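Local coordinates for tRNA (cytosine(72)-C(5))-methyltransferase (Pyrococcus horikoshii, PDB 5ZVE), which methylates the C5 position of cytosine 72 in several transfer RNAs, using S-adenosyl-L-methionine as the methyl donor, at residues S46-K49 against L50-E53; R236-E239 against E240-R244. All blocks are in the same frame, centred on the assembly; numbering follows the deposited sequence.

Contact 1 (S46-K49 against L50-E53); sequences SREK and LIGE
Ser46 is the N-cap of helix 47-56, just before its first turn, and its carbonyl oxygen takes the amide of Leu50 (Leu50 N to Ser46 O 3.1 Å), the first of four successive i to i+4 bonds. The serine hydroxyl turns back over the helix start, where OG accepts a weak bond from Lys49 N at 3.4 Å; a short polar side chain suits a position where the first amides lack a preceding turn. Arg47 O receives Ile51 N at 3.0 Å, with an N-H...O angle of 166°. The arginine's long side chain departs from this helix, and its NH2 bonds the carbonyls of Ser64 and Gly70. Glu48 lies alongside Ile51, both pointing the same way: CG stands beside the backbone N (chi1 -60°) and a bend at chi2 brings OE1 to 3.9 Å from Ile51 CD1. The same OE1 forms a salt bridge with Arg63, and the isoleucine CD1 lies beside the carboxylate oxygens of that ion pair. Replacing Ile51 with an alanine would probably open a gap beside the Glu48 carboxylate and lose the side-chain packing on Pro61 and Arg63. Lys49 O accepts Glu53 N at 3.1 Å and also a water, which donates both to it at 2.9 Å and to Glu53 OE2 at 3.0 Å. Chemically, this start of a helix in the ferredoxin-like region is amphipathic: Leu50, against Val40 and Tyr178, and Ile51 are buried, Arg47 anchors to backbone carbonyls, and Glu48 and Glu53 find their counter-charges beyond these two segments, in Arg63 and Lys56.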
# COMPACT_ATOMS: atom_id res chain seq x y z
N SER A 46 5.88 6.99 21.88
CA SER A 46 5.76 5.56 22.14
C SER A 46 4.37 5.11 21.70
O SER A 46 3.49 5.93 21.50
CB SER A 46 5.98 5.24 23.61
OG SER A 46 4.84 5.62 24.38
N ARG A 47 4.20 3.80 21.57
CA ARG A 47 2.91 3.24 21.15
C ARG A 47 1.76 3.61 22.11
O ARG A 47 0.70 4.06 21.68
CB ARG A 47 3.04 1.72 21.03
CG ARG A 47 1.86 1.03 20.38
CD ARG A 47 1.83 -0.42 20.82
NE ARG A 47 1.69 -1.36 19.71
CZ ARG A 47 1.85 -2.67 19.84
NH1 ARG A 47 2.16 -3.19 21.02
NH2 ARG A 47 1.71 -3.46 18.79
N GLU A 48 1.97 3.41 23.40
CA GLU A 48 0.88 3.61 24.35
C GLU A 48 0.49 5.08 24.45
O GLU A 48 -0.69 5.41 24.55
CB GLU A 48 1.26 3.07 25.73
CG GLU A 48 1.57 1.58 25.72
CD GLU A 48 0.49 0.77 25.03
OE1 GLU A 48 -0.68 0.87 25.43
OE2 GLU A 48 0.81 0.03 24.07
N LYS A 49 1.48 5.96 24.41
CA LYS A 49 1.23 7.40 24.40
C LYS A 49 0.37 7.81 23.20
O LYS A 49 -0.58 8.59 23.36
CB LYS A 49 2.55 8.17 24.39
CG LYS A 49 3.31 8.09 25.71
CD LYS A 49 2.83 9.13 26.71
CE LYS A 49 3.50 10.48 26.45
NZ LYS A 49 3.33 11.45 27.57
N LEU A 50 0.71 7.30 22.02
CA LEU A 50 -0.05 7.61 20.81
C LEU A 50 -1.49 7.13 20.92
O LEU A 50 -2.42 7.85 20.55
CB LEU A 50 0.61 6.97 19.58
CG LEU A 50 -0.16 7.15 18.27
CD1 LEU A 50 -0.48 8.62 18.02
CD2 LEU A 50 0.60 6.55 17.09
N ILE A 51 -1.67 5.92 21.44
CA ILE A 51 -2.99 5.36 21.69
C ILE A 51 -3.83 6.33 22.53
O ILE A 51 -4.98 6.61 22.20
CB ILE A 51 -2.90 4.01 22.40
CG1 ILE A 51 -2.58 2.91 21.39
CG2 ILE A 51 -4.18 3.68 23.16
CD1 ILE A 51 -2.37 1.57 22.03
N GLY A 52 -3.23 6.82 23.61
CA GLY A 52 -3.88 7.83 24.44
C GLY A 52 -4.36 9.02 23.62
O GLY A 52 -5.47 9.51 23.82
N GLU A 53 -3.53 9.46 22.68
CA GLU A 53 -3.86 10.60 21.82
C GLU A 53 -5.00 10.27 20.86
O GLU A 53 -5.86 11.10 20.60
CB GLU A 53 -2.63 11.06 21.03
CG GLU A 53 -1.57 11.71 21.89
CD GLU A 53 -2.09 12.92 22.64
OE1 GLU A 53 -2.95 13.64 22.10
OE2 GLU A 53 -1.66 13.13 23.80
O HOH W 1 -0.89 10.65 25.33

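Contact 2 (R236-E239 against E240-R244); sequences RKME and ENIKR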
# COMPACT_ATOMS: atom_id res chain seq x y z
N ARG A 236 9.77 14.58 -3.69
CA ARG A 236 9.32 15.80 -3.02
C ARG A 236 8.37 15.48 -1.87
O ARG A 236 8.46 16.07 -0.79
CB ARG A 236 8.64 16.74 -4.02
CG ARG A 236 8.17 18.05 -3.42
CD ARG A 236 7.67 18.99 -4.51
NE ARG A 236 8.62 19.05 -5.62
CZ ARG A 236 8.51 19.89 -6.65
NH1 ARG A 236 7.50 20.74 -6.72
NH2 ARG A 236 9.42 19.87 -7.61
N LYS A 237 7.45 14.54 -2.10
CA LYS A 237 6.56 14.08 -1.05
C LYS A 237 7.36 13.39 0.05
O LYS A 237 7.04 13.50 1.24
CB LYS A 237 5.50 13.13 -1.61
CG LYS A 237 4.48 12.68 -0.57
CD LYS A 237 3.76 13.87 0.03
CE LYS A 237 2.73 13.45 1.06
NZ LYS A 237 2.00 14.62 1.63
N MET A 238 8.41 12.67 -0.35
CA MET A 238 9.25 11.96 0.60
C MET A 238 10.01 12.93 1.51
O MET A 238 10.20 12.65 2.69
CB MET A 238 10.23 11.04 -0.14
CG MET A 238 11.17 10.29 0.77
SD MET A 238 11.83 8.80 0.02
CE MET A 238 12.79 8.15 1.37
N GLU A 239 10.44 14.05 0.94
CA GLU A 239 11.10 15.10 1.73
C GLU A 239 10.18 15.63 2.83
O GLU A 239 10.61 15.86 3.95
CB GLU A 239 11.54 16.26 0.82
CG GLU A 239 12.79 15.98 0.00
CD GLU A 239 13.05 17.03 -1.06
OE1 GLU A 239 12.25 17.99 -1.16
OE2 GLU A 239 14.06 16.91 -1.78
N GLU A 240 8.91 15.82 2.49
CA GLU A 240 7.92 16.30 3.45
C GLU A 240 7.67 15.26 4.53
O GLU A 240 7.56 15.60 5.71
CB GLU A 240 6.61 16.66 2.74
CG GLU A 240 6.76 17.71 1.65
CD GLU A 240 5.50 17.87 0.82
OE1 GLU A 240 4.40 17.49 1.30
OE2 GLU A 240 5.60 18.36 -0.32
N ASN A 241 7.58 14.00 4.12
CA ASN A 241 7.39 12.90 5.05
C ASN A 241 8.54 12.78 6.04
O ASN A 241 8.33 12.54 7.22
CB ASN A 241 7.22 11.58 4.30
CG ASN A 241 5.90 11.49 3.56
OD1 ASN A 241 4.95 12.21 3.87
ND2 ASN A 241 5.83 10.59 2.59
N ILE A 242 9.76 12.97 5.54
CA ILE A 242 10.95 12.89 6.36
C ILE A 242 10.96 13.99 7.42
O ILE A 242 11.21 13.73 8.60
CB ILE A 242 12.22 13.00 5.49
CG1 ILE A 242 12.48 11.67 4.78
CG2 ILE A 242 13.42 13.36 6.34
CD1 ILE A 242 13.55 11.75 3.71
N LYS A 243 10.66 15.21 7.00
CA LYS A 243 10.61 16.36 7.90
C LYS A 243 9.55 16.20 8.98
O LYS A 243 9.79 16.48 10.15
CB LYS A 243 10.35 17.64 7.11
CG LYS A 243 10.28 18.87 7.98
CD LYS A 243 9.69 20.05 7.22
CE LYS A 243 9.80 21.32 8.04
NZ LYS A 243 9.34 22.51 7.28
N ARG A 244 8.37 15.75 8.57
CA ARG A 244 7.24 15.61 9.48
C ARG A 244 7.49 14.52 10.53
O ARG A 244 7.14 14.67 11.70
CB ARG A 244 5.96 15.31 8.69
CG ARG A 244 4.70 15.73 9.41
CD ARG A 244 3.44 15.33 8.64
NE ARG A 244 3.31 13.88 8.53
CZ ARG A 244 3.60 13.18 7.44
NH1 ARG A 244 4.02 13.80 6.35
NH2 ARG A 244 3.45 11.86 7.44
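Lys237 and Glu240 form the salt bridge of this helical turn, a long one with Lys237 NZ 3.8 Å from Glu240 OE1. The two side chains cross at about a right angle: Lys237 has CG opposite its backbone N (chi1 -176°), and the bend at chi2 swings the rest of the chain toward the next turn. There its CE also lies 3.8 Å from Asn241 OD1, so the lysine chain runs past the Asn241 amide by contact, with its charge directed at Glu240.

Among the hydrogen bonds, Asn241 is gripped at both ends of its amide. Arg244 NH1 reaches its OD1 at 3.1 Å, nearly straight at 173°, on a lone pair in the carbonyl plane and within the guanidinium plane. ND2 meanwhile donates to the carbonyl of Pro208, of the S-adenosyl-L-methionine-binding segment; an amide suits this buried place because it both gives and accepts. The backbone contributes the usual i to i+4 bonds, among them Ile242 N to Met238 O at 2.9 Å.

Between the two segments the apolar contact is Met238 CG against Ile242 CD1, at 4.1 Å on the inner face.

That face packs on strand 250-254, through Leu252 and Val250, with Met238 also touching Ala206. Helix 232-245 is the crossover of the beta-alpha-beta unit between strands 225-229 and 250-254, in the Rossmann-like methyltransferase domain, and Asn241 and Arg244 also touch Tyr180 of strand 179-181.

From the N terminus, contact 1 comes first, after strand 35-40 and at the start of helix 47-56; contact 2 follows far along, on helix 232-245. Each is one continuous stretch, contact 1 running from an N-cap into its helix and contact 2 lying inside its own, so neither closes a loop, and the two stand in series without nesting or crossing. Contact 1 belongs to the ferredoxin-like region, contact 2 to the methyltransferase domain. Their centres are 23 Å apart, and their nearest atoms about 11 Å, without touching. An indirect route joins them: strand 179-181 lies at the edge of the sheet that includes 35-40, on which contact 1 packs, while its Tyr180 meets Asn241 and Arg244 of contact 2.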